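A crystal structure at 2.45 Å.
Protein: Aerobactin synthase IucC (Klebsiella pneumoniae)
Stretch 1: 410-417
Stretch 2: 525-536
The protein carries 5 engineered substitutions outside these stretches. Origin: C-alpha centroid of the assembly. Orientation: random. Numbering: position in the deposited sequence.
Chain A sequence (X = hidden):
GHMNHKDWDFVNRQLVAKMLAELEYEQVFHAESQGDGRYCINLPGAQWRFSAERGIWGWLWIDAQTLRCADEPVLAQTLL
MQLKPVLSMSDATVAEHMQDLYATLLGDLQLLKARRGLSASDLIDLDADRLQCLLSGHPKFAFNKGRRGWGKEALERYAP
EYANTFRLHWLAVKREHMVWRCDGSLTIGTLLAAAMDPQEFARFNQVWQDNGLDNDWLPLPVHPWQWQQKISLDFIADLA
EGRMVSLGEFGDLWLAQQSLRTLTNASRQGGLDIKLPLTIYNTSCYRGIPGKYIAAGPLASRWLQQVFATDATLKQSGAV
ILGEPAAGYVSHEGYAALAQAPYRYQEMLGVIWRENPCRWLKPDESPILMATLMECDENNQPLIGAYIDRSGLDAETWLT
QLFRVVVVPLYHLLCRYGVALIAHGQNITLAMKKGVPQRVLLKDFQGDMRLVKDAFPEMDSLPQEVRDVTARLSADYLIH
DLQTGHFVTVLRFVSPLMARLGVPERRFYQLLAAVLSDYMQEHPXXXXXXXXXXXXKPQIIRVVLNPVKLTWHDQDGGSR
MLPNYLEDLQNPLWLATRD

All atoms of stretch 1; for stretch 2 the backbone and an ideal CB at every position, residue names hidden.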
# COMPACT_ATOMS: atom_id res chain seq x y z
N LEU A 410 -40.38 -4.12 -10.45
CA LEU A 410 -39.28 -4.57 -11.29
C LEU A 410 -39.78 -5.37 -12.48
O LEU A 410 -39.29 -5.20 -13.60
CB LEU A 410 -38.29 -5.40 -10.47
CG LEU A 410 -37.57 -4.65 -9.35
CD1 LEU A 410 -36.77 -5.61 -8.49
CD2 LEU A 410 -36.66 -3.56 -9.92
N TYR A 411 -40.77 -6.24 -12.27
CA TYR A 411 -41.30 -7.03 -13.37
C TYR A 411 -42.10 -6.16 -14.33
O TYR A 411 -42.05 -6.36 -15.55
CB TYR A 411 -42.16 -8.16 -12.83
CG TYR A 411 -42.59 -9.17 -13.87
CD1 TYR A 411 -41.65 -9.86 -14.63
CD2 TYR A 411 -43.93 -9.46 -14.08
CE1 TYR A 411 -42.03 -10.78 -15.58
CE2 TYR A 411 -44.32 -10.38 -15.03
CZ TYR A 411 -43.37 -11.04 -15.77
OH TYR A 411 -43.76 -11.97 -16.71
N HIS A 412 -42.85 -5.19 -13.80
CA HIS A 412 -43.60 -4.27 -14.65
C HIS A 412 -42.66 -3.41 -15.49
O HIS A 412 -42.87 -3.23 -16.69
CB HIS A 412 -44.52 -3.40 -13.79
CG HIS A 412 -45.27 -2.36 -14.57
ND1 HIS A 412 -46.26 -2.67 -15.47
CD2 HIS A 412 -45.18 -1.01 -14.57
CE1 HIS A 412 -46.75 -1.56 -15.99
NE2 HIS A 412 -46.10 -0.54 -15.46
N LEU A 413 -41.62 -2.85 -14.86
CA LEU A 413 -40.63 -2.09 -15.61
C LEU A 413 -40.09 -2.90 -16.78
O LEU A 413 -39.93 -2.37 -17.89
CB LEU A 413 -39.49 -1.67 -14.67
CG LEU A 413 -38.38 -0.81 -15.28
CD1 LEU A 413 -38.92 0.51 -15.79
CD2 LEU A 413 -37.28 -0.57 -14.25
N LEU A 414 -39.83 -4.19 -16.57
CA LEU A 414 -39.28 -5.03 -17.62
C LEU A 414 -40.29 -5.27 -18.74
O LEU A 414 -39.99 -5.06 -19.92
CB LEU A 414 -38.81 -6.36 -17.04
CG LEU A 414 -38.40 -7.45 -18.04
CD1 LEU A 414 -37.25 -6.97 -18.92
CD2 LEU A 414 -38.04 -8.74 -17.33
N CYS A 415 -41.50 -5.72 -18.39
CA CYS A 415 -42.44 -6.15 -19.41
C CYS A 415 -43.01 -4.99 -20.21
O CYS A 415 -43.34 -5.16 -21.39
CB CYS A 415 -43.58 -6.94 -18.76
SG CYS A 415 -43.02 -8.44 -17.93
N ARG A 416 -43.13 -3.81 -19.60
CA ARG A 416 -43.70 -2.66 -20.28
C ARG A 416 -42.65 -1.84 -21.02
O ARG A 416 -42.89 -1.40 -22.15
CB ARG A 416 -44.44 -1.77 -19.28
CG ARG A 416 -44.93 -0.42 -19.84
CD ARG A 416 -46.44 -0.38 -19.93
NE ARG A 416 -46.95 0.92 -20.34
CZ ARG A 416 -47.57 1.79 -19.54
NH1 ARG A 416 -47.79 1.50 -18.26
NH2 ARG A 416 -47.99 2.95 -20.03
N TYR A 417 -41.49 -1.63 -20.41
CA TYR A 417 -40.47 -0.75 -20.96
C TYR A 417 -39.23 -1.49 -21.44
O TYR A 417 -38.29 -0.85 -21.92
CB TYR A 417 -40.07 0.30 -19.91
CG TYR A 417 -41.23 1.12 -19.41
CD1 TYR A 417 -41.77 2.13 -20.19
CD2 TYR A 417 -41.79 0.89 -18.17
CE1 TYR A 417 -42.84 2.89 -19.75
CE2 TYR A 417 -42.86 1.64 -17.71
CZ TYR A 417 -43.38 2.64 -18.50
OH TYR A 417 -44.44 3.39 -18.06
N UNK A 525 -53.79 -6.05 -21.55
CA UNK A 525 -53.21 -5.51 -22.78
C UNK A 525 -51.74 -5.89 -22.94
O UNK A 525 -51.16 -5.60 -24.00
CB UNK A 525 -53.35 -3.99 -22.80
N UNK A 526 -51.12 -6.51 -21.94
CA UNK A 526 -49.74 -6.96 -22.01
C UNK A 526 -49.64 -8.48 -22.10
O UNK A 526 -48.58 -9.04 -21.82
CB UNK A 526 -48.96 -6.46 -20.79
N UNK A 527 -50.73 -9.15 -22.48
CA UNK A 527 -50.72 -10.61 -22.57
C UNK A 527 -49.49 -11.11 -23.31
O UNK A 527 -48.86 -12.09 -22.89
CB UNK A 527 -51.99 -11.11 -23.27
N UNK A 528 -49.12 -10.45 -24.41
CA UNK A 528 -47.98 -10.91 -25.19
C UNK A 528 -46.66 -10.62 -24.48
O UNK A 528 -45.76 -11.47 -24.47
CB UNK A 528 -47.99 -10.25 -26.57
N UNK A 529 -46.52 -9.44 -23.89
CA UNK A 529 -45.29 -9.11 -23.17
C UNK A 529 -45.01 -10.14 -22.08
O UNK A 529 -43.85 -10.49 -21.84
CB UNK A 529 -45.38 -7.71 -22.56
N UNK A 530 -46.05 -10.62 -21.40
CA UNK A 530 -45.85 -11.59 -20.33
C UNK A 530 -45.40 -12.94 -20.87
O UNK A 530 -44.58 -13.62 -20.25
CB UNK A 530 -47.14 -11.76 -19.52
N UNK A 531 -45.94 -13.35 -22.02
CA UNK A 531 -45.44 -14.55 -22.67
C UNK A 531 -43.97 -14.39 -23.04
O UNK A 531 -43.19 -15.35 -22.98
CB UNK A 531 -46.27 -14.87 -23.91
N UNK A 532 -43.57 -13.18 -23.43
CA UNK A 532 -42.19 -12.93 -23.81
C UNK A 532 -41.27 -12.95 -22.60
O UNK A 532 -40.08 -13.29 -22.73
CB UNK A 532 -42.07 -11.59 -24.54
N UNK A 533 -41.78 -12.59 -21.42
CA UNK A 533 -40.99 -12.61 -20.19
C UNK A 533 -41.63 -13.51 -19.14
O UNK A 533 -41.97 -13.04 -18.05
CB UNK A 533 -40.83 -11.19 -19.64
N UNK A 534 -41.80 -14.79 -19.45
CA UNK A 534 -42.57 -15.67 -18.58
C UNK A 534 -41.73 -16.13 -17.39
O UNK A 534 -40.60 -16.60 -17.56
CB UNK A 534 -43.08 -16.88 -19.36
N UNK A 535 -42.29 -15.99 -16.19
CA UNK A 535 -41.67 -16.48 -14.97
C UNK A 535 -42.23 -17.82 -14.53
O UNK A 535 -41.91 -18.28 -13.43
CB UNK A 535 -41.85 -15.46 -13.85
N UNK A 536 -43.05 -18.46 -15.36
CA UNK A 536 -43.73 -19.70 -14.99
C UNK A 536 -43.41 -20.85 -15.94
O UNK A 536 -44.15 -21.83 -15.98
CB UNK A 536 -45.24 -19.47 -14.95

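Position 525 turns its CA-to-CB bond toward stretch 1, yet nothing of that stretch lies within 5.5 Å of the ideal CB. Almost any side chain would fit; the residue is Gln-525, which makes no contact.

Position 526 also points toward stretch 1, again from a distance, and precedes a helix at the N-cap. A capping residue such as serine or aspartate would be reasonable, but only a long side chain could reach His-412 and Arg-416. It is Met-526, whose m, t, t rotamer extends the chain so that its CE lies 3.3 Å from Arg-416 CD and, at the edge of the imidazole, 3.7 Å from His-412 CE1.

Positions 527 and 528 begin the helix out of reach of stretch 1, so small or polar residues serve well. They are Ser-527 and Ala-528.

At position 529 the two stretches come closest, its CA lying 5.6 Å from Cys-415 CA. The bond points toward stretch 1, and the ideal CB is 3.5 Å from Cys-415 O. The last residues of stretch 1 present carbonyls there, so a donor is favoured: lysine, arginine or perhaps glutamine. Arg-529 fills the place. Its NH1 donates to Cys-415 O at 3.0 Å and to Arg-416 O at 2.9 Å, both acceptors lying near the guanidinium plane, where its N-H bonds point.

Position 530 points sideways, its ideal CB 4.4 Å from Tyr-411 OH, with Cys-415 SG also nearby. A large apolar side chain, leucine, methionine or an aromatic, could turn its end inward. Phe-530 does so: its CD1 lies 3.7 Å from Cys-415 SG, which meets the ring at its edge, and 4.0 Å from Tyr-411 CE2. The Phe-530 and Tyr-411 rings are nearly parallel, at 16°, but slid apart so that they barely overlap.

Position 531 points away and 532 sideways, neither with a neighbour in stretch 1 near its ideal CB; many residues would do. They are Ala-531 and Leu-532.

Position 533 leaves helical geometry, with phi/psi of -122/60, and points toward a pocket formed by Tyr-411, Leu-414 and Cys-415. Leucine, methionine or an aromatic would suit. Phe-533 lays one ring face against Leu-414, whose CD1 is 3.8 Å from Phe-533 CE1, while its CB sits 3.9 Å from Cys-415 SG. Its backbone matters too: Tyr-411 OH donates a very short 2.5 Å hydrogen bond to Phe-533 O.

Position 534 points away, so a small polar residue is apt. Ser-534 uses its OG to accept a hydrogen bond from the backbone N of 536.

Position 535 turns back toward Tyr-411, whose ring face invites an apolar side chain, perhaps leucine, isoleucine or methionine. Leu-535 places CD1 over that face, 3.5 Å from Tyr-411 CE1. A water joins the two residues as well, accepting from Leu-535 N and donating to Tyr-411 OH.

Position 536 points sideways with open space around its ideal CB, leaving the choice free; Phe-536 makes no contact with stretch 1.

Stretch 2, residues 525-536: QMSARFALFSLF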
# COMPACT_ATOMS: atom_id res chain seq x y z
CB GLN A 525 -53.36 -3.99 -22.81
CG GLN A 525 -52.44 -3.20 -21.87
CD GLN A 525 -52.86 -3.28 -20.42
OE1 GLN A 525 -53.91 -3.83 -20.09
NE2 GLN A 525 -52.04 -2.72 -19.54
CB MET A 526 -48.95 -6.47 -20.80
CG MET A 526 -48.95 -4.97 -20.62
SD MET A 526 -48.16 -4.51 -19.07
CE MET A 526 -48.49 -2.77 -19.07
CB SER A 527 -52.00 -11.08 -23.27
OG SER A 527 -51.99 -12.48 -23.47
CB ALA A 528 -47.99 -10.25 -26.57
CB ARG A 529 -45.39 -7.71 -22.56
CG ARG A 529 -45.49 -6.58 -23.58
CD ARG A 529 -44.17 -6.37 -24.31
NE ARG A 529 -44.27 -5.32 -25.32
CZ ARG A 529 -44.11 -4.02 -25.08
NH1 ARG A 529 -43.84 -3.59 -23.86
NH2 ARG A 529 -44.22 -3.15 -26.08
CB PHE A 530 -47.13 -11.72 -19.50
CG PHE A 530 -47.52 -10.47 -18.77
CD1 PHE A 530 -46.55 -9.64 -18.23
CD2 PHE A 530 -48.85 -10.11 -18.63
CE1 PHE A 530 -46.90 -8.48 -17.56
CE2 PHE A 530 -49.21 -8.96 -17.96
CZ PHE A 530 -48.23 -8.14 -17.42
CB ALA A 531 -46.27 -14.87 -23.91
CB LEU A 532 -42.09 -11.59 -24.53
CG LEU A 532 -40.74 -11.19 -25.12
CD1 LEU A 532 -40.33 -12.14 -26.24
CD2 LEU A 532 -40.79 -9.76 -25.62
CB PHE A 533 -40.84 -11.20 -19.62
CG PHE A 533 -40.10 -10.24 -20.52
CD1 PHE A 533 -38.75 -10.40 -20.76
CD2 PHE A 533 -40.76 -9.17 -21.09
CE1 PHE A 533 -38.07 -9.52 -21.58
CE2 PHE A 533 -40.09 -8.28 -21.91
CZ PHE A 533 -38.74 -8.45 -22.15
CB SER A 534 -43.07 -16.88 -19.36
OG SER A 534 -43.63 -17.85 -18.48
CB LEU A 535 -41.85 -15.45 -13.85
CG LEU A 535 -41.23 -14.07 -14.08
CD1 LEU A 535 -41.71 -13.10 -13.02
CD2 LEU A 535 -39.71 -14.16 -14.09
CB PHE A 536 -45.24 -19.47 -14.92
CG PHE A 536 -45.65 -18.50 -13.85
CD1 PHE A 536 -45.70 -17.14 -14.11
CD2 PHE A 536 -45.96 -18.95 -12.58
CE1 PHE A 536 -46.07 -16.25 -13.12
CE2 PHE A 536 -46.33 -18.06 -11.59
CZ PHE A 536 -46.39 -16.71 -11.86
O HOH W 1 -45.11 -14.61 -16.15
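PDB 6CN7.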